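Local coordinates for protein probable oxidoreductase (Mycobacterium abscessus, PDB 4EYE) that is probably an oxidoreductase of the quinone oxidoreductase branch of the medium-chain dehydrogenase/reductase superfamily, its precise substrate not established, at residues T146-Y151 with A291-E296; L126-Q131 with A135-L140; I25-L30 with E34-T39. All blocks are in the same frame, centred on the assembly; numbering follows the deposited sequence.

Contact 1: T146-Y151 with A291-E296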
ATOM      1  N   THR A 146      -4.476   3.715  -2.748  1.00 15.78           N
ATOM      2  CA  THR A 146      -3.847   4.986  -2.436  1.00 15.91           C
ATOM      3  C   THR A 146      -3.263   5.662  -3.688  1.00 15.90           C
ATOM      4  O   THR A 146      -3.497   6.844  -3.925  1.00 16.06           O
ATOM      5  CB  THR A 146      -2.732   4.824  -1.387  1.00 15.92           C
ATOM      6  OG1 THR A 146      -3.291   4.302  -0.193  1.00 16.00           O
ATOM      7  CG2 THR A 146      -2.061   6.154  -1.079  1.00 16.10           C
ATOM      8  N   MET A 147      -2.524   4.891  -4.470  1.00 15.79           N
ATOM      9  CA  MET A 147      -1.858   5.411  -5.649  1.00 15.87           C
ATOM     10  C   MET A 147      -2.814   5.655  -6.819  1.00 16.12           C
ATOM     11  O   MET A 147      -2.625   6.633  -7.526  1.00 16.28           O
ATOM     12  CB  MET A 147      -0.615   4.587  -6.036  1.00 15.76           C
ATOM     13  CG  MET A 147       0.599   4.758  -5.084  1.00 15.75           C
ATOM     14  SD  MET A 147       1.036   6.511  -4.751  1.00 15.94           S
ATOM     15  CE  MET A 147       1.150   7.170  -6.416  1.00 16.03           C
ATOM     16  N   TYR A 148      -3.892   4.871  -6.950  1.00 16.34           N
ATOM     17  CA  TYR A 148      -4.933   5.172  -7.951  1.00 16.70           C
ATOM     18  C   TYR A 148      -5.553   6.540  -7.636  1.00 17.04           C
ATOM     19  O   TYR A 148      -5.633   7.412  -8.504  1.00 17.25           O
ATOM     20  CB  TYR A 148      -6.036   4.119  -8.024  1.00 16.84           C
ATOM     21  CG  TYR A 148      -6.871   4.273  -9.273  1.00 17.21           C
ATOM     22  CD1 TYR A 148      -6.555   3.559 -10.426  1.00 17.42           C
ATOM     23  CD2 TYR A 148      -7.926   5.150  -9.317  1.00 17.53           C
ATOM     24  CE1 TYR A 148      -7.271   3.713 -11.595  1.00 17.80           C
ATOM     25  CE2 TYR A 148      -8.655   5.330 -10.488  1.00 17.91           C
ATOM     26  CZ  TYR A 148      -8.320   4.572 -11.619  1.00 18.01           C
ATOM     27  OH  TYR A 148      -9.032   4.733 -12.764  1.00 18.48           O
ATOM     28  N   PHE A 149      -6.009   6.696  -6.404  1.00 17.17           N
ATOM     29  CA  PHE A 149      -6.482   7.975  -5.899  1.00 17.60           C
ATOM     30  C   PHE A 149      -5.487   9.122  -6.100  1.00 17.79           C
ATOM     31  O   PHE A 149      -5.866  10.166  -6.601  1.00 18.17           O
ATOM     32  CB  PHE A 149      -6.792   7.817  -4.416  1.00 17.65           C
ATOM     33  CG  PHE A 149      -7.010   9.109  -3.682  1.00 18.02           C
ATOM     34  CD1 PHE A 149      -8.161   9.881  -3.908  1.00 18.36           C
ATOM     35  CD2 PHE A 149      -6.128   9.506  -2.704  1.00 18.08           C
ATOM     36  CE1 PHE A 149      -8.394  11.036  -3.179  1.00 18.80           C
ATOM     37  CE2 PHE A 149      -6.352  10.683  -1.973  1.00 18.50           C
ATOM     38  CZ  PHE A 149      -7.485  11.435  -2.206  1.00 18.81           C
ATOM     39  N   ALA A 150      -4.225   8.917  -5.718  1.00 17.80           N
ATOM     40  CA  ALA A 150      -3.192   9.949  -5.882  1.00 18.18           C
ATOM     41  C   ALA A 150      -3.078  10.402  -7.320  1.00 18.44           C
ATOM     42  O   ALA A 150      -2.968  11.608  -7.612  1.00 18.72           O
ATOM     43  CB  ALA A 150      -1.796   9.441  -5.422  1.00 17.88           C
ATOM     44  N   TYR A 151      -3.023   9.433  -8.216  1.00 18.52           N
ATOM     45  CA  TYR A 151      -2.895   9.737  -9.645  1.00 18.96           C
ATOM     46  C   TYR A 151      -4.166  10.269 -10.305  1.00 19.81           C
ATOM     47  O   TYR A 151      -4.161  11.329 -10.989  1.00 20.54           O
ATOM     48  CB  TYR A 151      -2.451   8.486 -10.383  1.00 18.71           C
ATOM     49  CG  TYR A 151      -1.000   8.116 -10.208  1.00 18.44           C
ATOM     50  CD1 TYR A 151      -0.019   9.069 -10.062  1.00 18.40           C
ATOM     51  CD2 TYR A 151      -0.607   6.776 -10.245  1.00 18.23           C
ATOM     52  CE1 TYR A 151       1.326   8.710  -9.964  1.00 18.36           C
ATOM     53  CE2 TYR A 151       0.709   6.416 -10.111  1.00 18.12           C
ATOM     54  CZ  TYR A 151       1.677   7.350  -9.983  1.00 18.17           C
ATOM     55  OH  TYR A 151       3.010   6.925  -9.918  1.00 18.03           O
ATOM     56  N   ALA A 291     -16.943   7.969   0.615  1.00 26.36           N
ATOM     57  CA  ALA A 291     -16.846   6.519   0.616  1.00 26.34           C
ATOM     58  C   ALA A 291     -17.133   5.914  -0.785  1.00 26.06           C
ATOM     59  O   ALA A 291     -16.512   4.929  -1.156  1.00 26.83           O
ATOM     60  CB  ALA A 291     -17.731   5.894   1.704  1.00 26.45           C
ATOM     61  N   ASP A 292     -18.009   6.527  -1.568  1.00 26.10           N
ATOM     62  CA  ASP A 292     -18.329   6.028  -2.903  1.00 26.33           C
ATOM     63  C   ASP A 292     -17.196   6.130  -3.923  1.00 24.82           C
ATOM     64  O   ASP A 292     -17.233   5.441  -4.917  1.00 24.00           O
ATOM     65  CB  ASP A 292     -19.558   6.720  -3.471  1.00 27.76           C
ATOM     66  CG  ASP A 292     -20.796   6.464  -2.635  1.00 29.18           C
ATOM     67  OD1 ASP A 292     -20.740   5.619  -1.720  1.00 30.89           O
ATOM     68  OD2 ASP A 292     -21.824   7.095  -2.897  1.00 30.59           O
ATOM     69  N   TYR A 293     -16.170   6.938  -3.651  1.00 24.32           N
ATOM     70  CA  TYR A 293     -15.020   6.985  -4.552  1.00 23.61           C
ATOM     71  C   TYR A 293     -14.348   5.614  -4.613  1.00 23.39           C
ATOM     72  O   TYR A 293     -13.765   5.239  -5.646  1.00 22.77           O
ATOM     73  CB  TYR A 293     -14.051   8.088  -4.198  1.00 23.16           C
ATOM     74  CG  TYR A 293     -12.959   8.258  -5.238  1.00 22.54           C
ATOM     75  CD1 TYR A 293     -13.243   8.766  -6.513  1.00 22.66           C
ATOM     76  CD2 TYR A 293     -11.653   7.921  -4.953  1.00 22.11           C
ATOM     77  CE1 TYR A 293     -12.230   8.931  -7.447  1.00 22.25           C
ATOM     78  CE2 TYR A 293     -10.642   8.077  -5.881  1.00 21.66           C
ATOM     79  CZ  TYR A 293     -10.937   8.597  -7.128  1.00 22.14           C
ATOM     80  OH  TYR A 293      -9.920   8.728  -8.067  1.00 22.53           O
ATOM     81  N   LEU A 294     -14.468   4.855  -3.524  1.00 23.20           N
ATOM     82  CA  LEU A 294     -13.931   3.516  -3.471  1.00 23.26           C
ATOM     83  C   LEU A 294     -14.407   2.617  -4.619  1.00 23.78           C
ATOM     84  O   LEU A 294     -13.652   1.788  -5.086  1.00 23.14           O
ATOM     85  CB  LEU A 294     -14.272   2.874  -2.133  1.00 23.02           C
ATOM     86  CG  LEU A 294     -13.515   1.607  -1.742  1.00 22.81           C
ATOM     87  CD1 LEU A 294     -11.980   1.799  -1.644  1.00 22.11           C
ATOM     88  CD2 LEU A 294     -14.085   1.199  -0.387  1.00 22.91           C
ATOM     89  N   TYR A 295     -15.648   2.793  -5.082  1.00 24.98           N
ATOM     90  CA  TYR A 295     -16.127   2.019  -6.216  1.00 26.16           C
ATOM     91  C   TYR A 295     -15.333   2.348  -7.471  1.00 24.01           C
ATOM     92  O   TYR A 295     -15.062   1.455  -8.278  1.00 23.02           O
ATOM     93  CB  TYR A 295     -17.596   2.282  -6.569  1.00 30.03           C
ATOM     94  CG  TYR A 295     -18.644   2.159  -5.487  1.00 34.82           C
ATOM     95  CD1 TYR A 295     -18.555   1.228  -4.445  1.00 37.27           C
ATOM     96  CD2 TYR A 295     -19.756   3.019  -5.511  1.00 37.71           C
ATOM     97  CE1 TYR A 295     -19.561   1.155  -3.476  1.00 38.70           C
ATOM     98  CE2 TYR A 295     -20.748   2.944  -4.559  1.00 40.57           C
ATOM     99  CZ  TYR A 295     -20.661   2.009  -3.557  1.00 41.56           C
ATOM    100  OH  TYR A 295     -21.702   1.983  -2.623  1.00 48.63           O
ATOM    101  N   GLU A 296     -14.977   3.615  -7.616  1.00 22.15           N
ATOM    102  CA  GLU A 296     -14.189   4.080  -8.761  1.00 21.56           C
ATOM    103  C   GLU A 296     -12.747   3.608  -8.709  1.00 19.61           C
ATOM    104  O   GLU A 296     -12.197   3.270  -9.725  1.00 19.11           O
ATOM    105  CB  GLU A 296     -14.187   5.615  -8.858  1.00 22.54           C
ATOM    106  CG  GLU A 296     -13.704   6.076 -10.213  1.00 23.92           C
ATOM    107  CD  GLU A 296     -13.599   7.602 -10.396  1.00 25.05           C
ATOM    108  OE1 GLU A 296     -12.571   8.021 -11.014  1.00 27.33           O
ATOM    109  OE2 GLU A 296     -14.541   8.315 -10.010  1.00 24.78           O
TER
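Phe-149 and Tyr-293 both hold CG anti to the backbone N (chi1 168° and -172°), and these torsions bring the two rings together between helix 143-154 and the first turn of helix 293-306. Their side chains cross at about a right angle. The nearest atoms are Phe-149 CD1 and Tyr-293 CE2, 3.6 Å apart, and the tyrosine carbon lies at the edge of the phenylalanine ring, near its plane. With centroids 6.0 Å apart and planes at 70°, the pair meets obliquely.

One residue earlier in the helix, Tyr-148 presents its ring to the same partner helix: Tyr-293 OH lies at its edge, 4.3 Å from Tyr-148 CD2. That ring also comes within 4.2 Å of the backbone through Tyr-148 CE2 and Glu-296 O, a loose van der Waals approach. The helices themselves stay well apart, the closest CA atoms, of Phe-149 and Tyr-293, being 8.7 Å from each other, and aromatic side chains bridge the interval.

Around this pair, Phe-149 also meets the rings of Trp-283 and Phe-286, while Arg-153 makes a cation-pi contact with Tyr-293. The joint therefore probably rests largely on dispersion, without a direct hydrogen bond between the segments, and the arginine probably polarises the Tyr-293 ring.

Contact 2: L126-Q131 with A135-L140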
ATOM      1  N   LEU A 126     -14.322  -5.591  -0.615  1.00 19.59           N
ATOM      2  CA  LEU A 126     -14.265  -5.434  -2.061  1.00 19.57           C
ATOM      3  C   LEU A 126     -14.081  -6.810  -2.729  1.00 19.70           C
ATOM      4  O   LEU A 126     -13.396  -7.696  -2.181  1.00 19.47           O
ATOM      5  CB  LEU A 126     -13.161  -4.472  -2.473  1.00 19.40           C
ATOM      6  CG  LEU A 126     -13.267  -2.976  -1.980  1.00 19.47           C
ATOM      7  CD1 LEU A 126     -11.915  -2.297  -2.034  1.00 19.25           C
ATOM      8  CD2 LEU A 126     -14.270  -2.080  -2.687  1.00 19.55           C
ATOM      9  N   PRO A 127     -14.702  -7.001  -3.913  1.00 19.90           N
ATOM     10  CA  PRO A 127     -14.518  -8.223  -4.654  1.00 19.91           C
ATOM     11  C   PRO A 127     -13.105  -8.373  -5.218  1.00 19.58           C
ATOM     12  O   PRO A 127     -12.581  -7.477  -5.870  1.00 19.36           O
ATOM     13  CB  PRO A 127     -15.579  -8.146  -5.788  1.00 20.50           C
ATOM     14  CG  PRO A 127     -15.858  -6.680  -5.949  1.00 20.66           C
ATOM     15  CD  PRO A 127     -15.593  -6.037  -4.597  1.00 20.26           C
ATOM     16  N   THR A 128     -12.502  -9.548  -4.972  1.00 19.46           N
ATOM     17  CA  THR A 128     -11.152  -9.830  -5.422  1.00 19.34           C
ATOM     18  C   THR A 128     -11.107 -10.024  -6.950  1.00 19.58           C
ATOM     19  O   THR A 128     -11.840 -10.841  -7.469  1.00 19.65           O
ATOM     20  CB  THR A 128     -10.626 -11.141  -4.777  1.00 19.35           C
ATOM     21  OG1 THR A 128     -10.580 -10.976  -3.347  1.00 19.21           O
ATOM     22  CG2 THR A 128      -9.225 -11.498  -5.386  1.00 19.22           C
ATOM     23  N   PRO A 129     -10.215  -9.299  -7.671  1.00 19.69           N
ATOM     24  CA  PRO A 129     -10.181  -9.491  -9.138  1.00 20.11           C
ATOM     25  C   PRO A 129      -9.886 -10.947  -9.488  1.00 20.52           C
ATOM     26  O   PRO A 129      -9.004 -11.576  -8.865  1.00 20.35           O
ATOM     27  CB  PRO A 129      -9.058  -8.576  -9.573  1.00 19.99           C
ATOM     28  CG  PRO A 129      -9.066  -7.471  -8.552  1.00 19.52           C
ATOM     29  CD  PRO A 129      -9.417  -8.126  -7.260  1.00 19.40           C
ATOM     30  N   PRO A 130     -10.654 -11.509 -10.421  1.00 21.13           N
ATOM     31  CA  PRO A 130     -10.466 -12.960 -10.661  1.00 21.46           C
ATOM     32  C   PRO A 130      -9.097 -13.324 -11.205  1.00 21.27           C
ATOM     33  O   PRO A 130      -8.709 -14.482 -11.074  1.00 21.74           O
ATOM     34  CB  PRO A 130     -11.561 -13.316 -11.667  1.00 22.12           C
ATOM     35  CG  PRO A 130     -11.997 -12.041 -12.282  1.00 22.26           C
ATOM     36  CD  PRO A 130     -11.741 -10.949 -11.238  1.00 21.65           C
ATOM     37  N   GLN A 131      -8.364 -12.383 -11.769  1.00 20.84           N
ATOM     38  CA  GLN A 131      -7.044 -12.698 -12.315  1.00 20.94           C
ATOM     39  C   GLN A 131      -5.970 -12.885 -11.213  1.00 20.16           C
ATOM     40  O   GLN A 131      -4.874 -13.393 -11.498  1.00 20.35           O
ATOM     41  CB  GLN A 131      -6.578 -11.588 -13.273  1.00 21.36           C
ATOM     42  CG  GLN A 131      -7.467 -11.423 -14.513  1.00 22.26           C
ATOM     43  CD  GLN A 131      -8.507 -10.315 -14.379  1.00 22.08           C
ATOM     44  OE1 GLN A 131      -8.895  -9.926 -13.292  1.00 21.86           O
ATOM     45  NE2 GLN A 131      -8.974  -9.832 -15.510  1.00 22.78           N
ATOM     46  N   ALA A 135      -2.672 -13.276  -2.239  1.00 16.83           N
ATOM     47  CA  ALA A 135      -1.531 -12.378  -1.937  1.00 16.51           C
ATOM     48  C   ALA A 135      -1.494 -11.135  -2.851  1.00 16.26           C
ATOM     49  O   ALA A 135      -1.285 -10.007  -2.408  1.00 15.98           O
ATOM     50  CB  ALA A 135      -0.223 -13.130  -2.033  1.00 16.67           C
ATOM     51  N   GLU A 136      -1.656 -11.360  -4.147  1.00 16.34           N
ATOM     52  CA  GLU A 136      -1.697 -10.257  -5.104  1.00 16.27           C
ATOM     53  C   GLU A 136      -2.877  -9.347  -4.823  1.00 16.02           C
ATOM     54  O   GLU A 136      -2.741  -8.120  -4.921  1.00 15.87           O
ATOM     55  CB  GLU A 136      -1.744 -10.802  -6.542  1.00 16.66           C
ATOM     56  CG  GLU A 136      -0.463 -11.536  -6.993  1.00 17.00           C
ATOM     57  CD  GLU A 136      -0.689 -12.316  -8.317  1.00 17.45           C
ATOM     58  OE1 GLU A 136      -1.818 -12.770  -8.595  1.00 17.61           O
ATOM     59  OE2 GLU A 136       0.273 -12.372  -9.082  1.00 17.98           O
ATOM     60  N   ALA A 137      -4.008  -9.937  -4.439  1.00 16.04           N
ATOM     61  CA  ALA A 137      -5.216  -9.184  -4.106  1.00 15.95           C
ATOM     62  C   ALA A 137      -5.004  -8.347  -2.845  1.00 15.78           C
ATOM     63  O   ALA A 137      -5.287  -7.136  -2.810  1.00 15.66           O
ATOM     64  CB  ALA A 137      -6.412 -10.099  -3.910  1.00 16.08           C
ATOM     65  N   VAL A 138      -4.444  -8.961  -1.804  1.00 15.79           N
ATOM     66  CA  VAL A 138      -4.213  -8.142  -0.562  1.00 15.74           C
ATOM     67  C   VAL A 138      -3.267  -6.999  -0.853  1.00 15.75           C
ATOM     68  O   VAL A 138      -3.403  -5.872  -0.291  1.00 15.72           O
ATOM     69  CB  VAL A 138      -3.828  -8.991   0.700  1.00 15.82           C
ATOM     70  CG1 VAL A 138      -2.326  -9.342   0.684  1.00 15.81           C
ATOM     71  CG2 VAL A 138      -4.241  -8.252   2.001  1.00 15.89           C
ATOM     72  N   ALA A 139      -2.321  -7.229  -1.767  1.00 15.88           N
ATOM     73  CA  ALA A 139      -1.341  -6.236  -2.088  1.00 15.96           C
ATOM     74  C   ALA A 139      -1.971  -4.958  -2.678  1.00 16.09           C
ATOM     75  O   ALA A 139      -1.462  -3.874  -2.460  1.00 16.04           O
ATOM     76  CB  ALA A 139      -0.292  -6.792  -3.049  1.00 15.99           C
ATOM     77  N   LEU A 140      -3.072  -5.119  -3.407  1.00 16.39           N
ATOM     78  CA  LEU A 140      -3.856  -4.012  -3.932  1.00 16.69           C
ATOM     79  C   LEU A 140      -4.390  -3.082  -2.851  1.00 16.93           C
ATOM     80  O   LEU A 140      -4.558  -1.895  -3.083  1.00 17.20           O
ATOM     81  CB  LEU A 140      -5.086  -4.493  -4.719  1.00 16.81           C
ATOM     82  CG  LEU A 140      -4.982  -5.083  -6.106  1.00 17.08           C
ATOM     83  CD1 LEU A 140      -6.379  -5.452  -6.656  1.00 17.34           C
ATOM     84  CD2 LEU A 140      -4.225  -4.171  -7.091  1.00 17.09           C
TER
HETATM   85  O   HOH W   1      -2.515 -14.258 -10.745  1.00 17.43           O
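Thr-128 and Pro-129 pack against Ala-137 and Leu-140 in a buried, mainly apolar strand-loop-helix contact, where the chain leaves strand 125-127 and turns back as helix 134-140. Strand 125-127 belongs to the mixed beta-sheet that includes much of the GroES-like region of this medium-chain dehydrogenase/reductase fold, and its neighbour there is the antiparallel strand 104-108.

The backbones come near each other at Thr-128 and Ala-137, whose CA atoms are 6.1 Å apart. At this spacing two methyl groups meet: Thr-128 CG2 lies 3.5 Å from Ala-137 CB, tighter than usual van der Waals contact, and the small side chain of alanine suits so close an approach. With chi1 at -62° it is the threonine methyl, not OG1, that swings anti to the backbone N and so meets Ala-137 CB.

One helical turn on from Glu-136, Leu-140 brings a delta methyl up to the proline ring, CD1 being 3.9 Å from Pro-129 CG. Met-106 of strand 104-108 touches Thr-128, Pro-129 and Leu-140 alike, continuing the apolar layer into the sheet.

The polar edge is built differently. Gln-131 O and Glu-136 OE1 are both acceptors, and a water joins them by donating to each: its oxygen stands 2.6 Å from Gln-131 O and 2.7 Å from Glu-136 OE1.

Contact 3: I25-L30 with E34-T39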
ATOM      1  N   ILE A  25      -1.362 -13.118  15.497  1.00 18.62           N
ATOM      2  CA  ILE A  25      -0.226 -12.408  16.012  1.00 18.74           C
ATOM      3  C   ILE A  25      -0.800 -11.234  16.787  1.00 18.89           C
ATOM      4  O   ILE A  25      -1.586 -10.475  16.242  1.00 18.88           O
ATOM      5  CB  ILE A  25       0.698 -11.903  14.881  1.00 18.36           C
ATOM      6  CG1 ILE A  25       1.430 -13.081  14.232  1.00 18.27           C
ATOM      7  CG2 ILE A  25       1.673 -10.816  15.373  1.00 18.14           C
ATOM      8  CD1 ILE A  25       2.546 -13.663  15.073  1.00 18.62           C
ATOM      9  N   GLN A  26      -0.376 -11.094  18.045  1.00 19.16           N
ATOM     10  CA  GLN A  26      -0.880 -10.078  18.943  1.00 19.45           C
ATOM     11  C   GLN A  26       0.286  -9.258  19.509  1.00 19.59           C
ATOM     12  O   GLN A  26       1.273  -9.837  20.013  1.00 19.68           O
ATOM     13  CB  GLN A  26      -1.632 -10.775  20.074  1.00 19.91           C
ATOM     14  CG  GLN A  26      -2.487  -9.878  20.883  1.00 20.30           C
ATOM     15  CD  GLN A  26      -3.164 -10.614  22.013  1.00 20.75           C
ATOM     16  OE1 GLN A  26      -2.486 -11.254  22.817  1.00 21.67           O
ATOM     17  NE2 GLN A  26      -4.473 -10.535  22.080  1.00 20.92           N
ATOM     18  N   ALA A  27       0.209  -7.941  19.354  1.00 19.60           N
ATOM     19  CA  ALA A  27       1.133  -7.035  19.981  1.00 20.29           C
ATOM     20  C   ALA A  27       0.811  -7.030  21.479  1.00 20.96           C
ATOM     21  O   ALA A  27      -0.287  -6.672  21.868  1.00 20.50           O
ATOM     22  CB  ALA A  27       0.991  -5.627  19.389  1.00 20.13           C
ATOM     23  N   GLN A  28       1.792  -7.430  22.291  1.00 22.20           N
ATOM     24  CA  GLN A  28       1.642  -7.480  23.737  1.00 23.42           C
ATOM     25  C   GLN A  28       2.390  -6.366  24.447  1.00 23.46           C
ATOM     26  O   GLN A  28       2.393  -6.297  25.676  1.00 23.12           O
ATOM     27  CB  GLN A  28       1.929  -8.892  24.278  1.00 24.90           C
ATOM     28  CG  GLN A  28       0.698  -9.744  23.973  1.00 26.05           C
ATOM     29  CD  GLN A  28       0.840 -11.201  24.228  1.00 27.49           C
ATOM     30  OE1 GLN A  28       1.795 -11.636  24.854  1.00 28.91           O
ATOM     31  NE2 GLN A  28      -0.155 -11.974  23.778  1.00 28.10           N
ATOM     32  N   SER A  29       3.001  -5.484  23.660  1.00 23.16           N
ATOM     33  CA  SER A  29       3.611  -4.259  24.181  1.00 23.22           C
ATOM     34  C   SER A  29       3.746  -3.300  22.997  1.00 22.82           C
ATOM     35  O   SER A  29       3.432  -3.681  21.859  1.00 22.12           O
ATOM     36  CB  SER A  29       4.971  -4.565  24.807  1.00 23.65           C
ATOM     37  OG  SER A  29       5.953  -4.789  23.816  1.00 23.83           O
ATOM     38  N   LEU A  30       4.219  -2.080  23.245  1.00 22.65           N
ATOM     39  CA  LEU A  30       4.507  -1.157  22.166  1.00 22.97           C
ATOM     40  C   LEU A  30       6.012  -1.106  21.880  1.00 23.72           C
ATOM     41  O   LEU A  30       6.546  -0.064  21.505  1.00 24.59           O
ATOM     42  CB  LEU A  30       3.941   0.239  22.445  1.00 22.84           C
ATOM     43  CG  LEU A  30       2.419   0.392  22.469  1.00 22.81           C
ATOM     44  CD1 LEU A  30       1.998   1.845  22.673  1.00 22.91           C
ATOM     45  CD2 LEU A  30       1.784  -0.182  21.189  1.00 21.92           C
ATOM     46  N   GLU A  34       9.403  -7.040  18.324  1.00 23.66           N
ATOM     47  CA  GLU A  34       9.799  -7.837  19.483  1.00 24.23           C
ATOM     48  C   GLU A  34       8.633  -8.147  20.387  1.00 24.21           C
ATOM     49  O   GLU A  34       8.612  -9.196  21.032  1.00 26.08           O
ATOM     50  CB  GLU A  34      10.897  -7.108  20.317  1.00 24.77           C
ATOM     51  N   GLY A  35       7.639  -7.264  20.453  1.00 23.37           N
ATOM     52  CA  GLY A  35       6.469  -7.518  21.303  1.00 22.67           C
ATOM     53  C   GLY A  35       5.372  -8.374  20.702  1.00 21.78           C
ATOM     54  O   GLY A  35       4.284  -8.547  21.317  1.00 22.03           O
ATOM     55  N   LEU A  36       5.606  -8.917  19.519  1.00 20.92           N
ATOM     56  CA  LEU A  36       4.562  -9.637  18.809  1.00 20.15           C
ATOM     57  C   LEU A  36       4.613 -11.105  19.213  1.00 20.23           C
ATOM     58  O   LEU A  36       5.672 -11.701  19.182  1.00 20.81           O
ATOM     59  CB  LEU A  36       4.721  -9.504  17.289  1.00 19.63           C
ATOM     60  CG  LEU A  36       4.489  -8.141  16.620  1.00 19.19           C
ATOM     61  CD1 LEU A  36       4.806  -8.165  15.143  1.00 18.97           C
ATOM     62  CD2 LEU A  36       3.058  -7.708  16.809  1.00 19.03           C
ATOM     63  N   VAL A  37       3.465 -11.682  19.532  1.00 20.14           N
ATOM     64  CA  VAL A  37       3.363 -13.065  19.973  1.00 20.61           C
ATOM     65  C   VAL A  37       2.281 -13.791  19.163  1.00 20.32           C
ATOM     66  O   VAL A  37       1.206 -13.262  18.949  1.00 20.02           O
ATOM     67  CB  VAL A  37       3.043 -13.115  21.504  1.00 21.04           C
ATOM     68  CG1 VAL A  37       2.967 -14.569  22.004  1.00 21.55           C
ATOM     69  CG2 VAL A  37       4.104 -12.338  22.331  1.00 21.41           C
ATOM     70  N   TYR A  38       2.592 -14.994  18.694  1.00 20.71           N
ATOM     71  CA  TYR A  38       1.647 -15.866  17.990  1.00 20.85           C
ATOM     72  C   TYR A  38       0.867 -16.606  19.048  1.00 21.34           C
ATOM     73  O   TYR A  38       1.452 -17.366  19.800  1.00 22.01           O
ATOM     74  CB  TYR A  38       2.418 -16.887  17.130  1.00 21.01           C
ATOM     75  CG  TYR A  38       1.546 -17.778  16.271  1.00 20.95           C
ATOM     76  CD1 TYR A  38       0.733 -17.246  15.324  1.00 20.60           C
ATOM     77  CD2 TYR A  38       1.651 -19.192  16.341  1.00 21.55           C
ATOM     78  CE1 TYR A  38      -0.021 -18.052  14.491  1.00 20.74           C
ATOM     79  CE2 TYR A  38       0.879 -20.012  15.524  1.00 21.54           C
ATOM     80  CZ  TYR A  38       0.049 -19.428  14.610  1.00 21.19           C
ATOM     81  OH  TYR A  38      -0.739 -20.169  13.768  1.00 21.69           O
ATOM     82  N   THR A  39      -0.425 -16.401  19.124  1.00 21.52           N
ATOM     83  CA  THR A  39      -1.187 -16.828  20.307  1.00 22.07           C
ATOM     84  C   THR A  39      -2.630 -17.072  19.945  1.00 22.55           C
ATOM     85  O   THR A  39      -3.034 -16.891  18.807  1.00 22.59           O
ATOM     86  CB  THR A  39      -1.119 -15.764  21.431  1.00 21.97           C
ATOM     87  OG1 THR A  39      -1.670 -16.312  22.626  1.00 22.28           O
ATOM     88  CG2 THR A  39      -1.872 -14.498  21.079  1.00 21.22           C
TER
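Ile-25 crosses both Leu-36 and Tyr-38 at about a right angle, dividing its branches between them. With CG2 anti to the backbone N and CG1 beside it (chi1 -71°), the isoleucine turns CG2 to the leucine, 3.7 Å from Leu-36 CD2, and CD1 to the tyrosine, 3.8 Å from Tyr-38 CB. The methyl meets the tyrosine ring obliquely. Leu-36 CD2 also reaches Ala-27, lying 3.9 Å from its CB, so one leucine methyl serves two residues of the facing strand.

These four residues share one face of a two-stranded antiparallel beta hairpin, strands 21-27 and 36-42. Gln-26 and Val-37 form a hydrogen-bonded pair, joined by Gln-26 N to Val-37 O at 2.8 Å and by the reciprocal Val-37 N to Gln-26 O at 2.9 Å. Closer to the turn, Gln-28 N donates to Gly-35 O at 2.9 Å.

On the face carrying Gln-26 and Val-37, the extended chain of Gln-28, from the loop beyond the strand, crosses Val-37 at about a right angle, its amide carbon and oxygen lying beside the valine CG2. The orientation of this amide is set in part by Gln-26: Gln-28 NE2 donates to Gln-26 OE1 at 2.6 Å, the donor in the carbonyl plane and the acceptor in the amide plane of Gln-28. Thr-39 CG2 sits 3.7 Å from that same Gln-26 OE1.

Overall arrangement
Contacts 1 and 2 are neighbours, their centres 15 Å apart, and they touch through Leu-294 CG and Leu-126 CD2 at 3.9 Å. They are also consecutive along the chain, since helix 134-140 of contact 2 is followed by helix 143-154 of contact 1, which also packs on helix 171-182 through Met-147 and Tyr-151. The hairpin of contact 3 is remote: its centre is about 32 Å from that of contact 1, on the opposite side of the chain's centre, and about 27 Å from that of contact 2. Nearest atoms are about 21 and 14 Å away respectively. None of the three is assigned to a catalytic or ligand site.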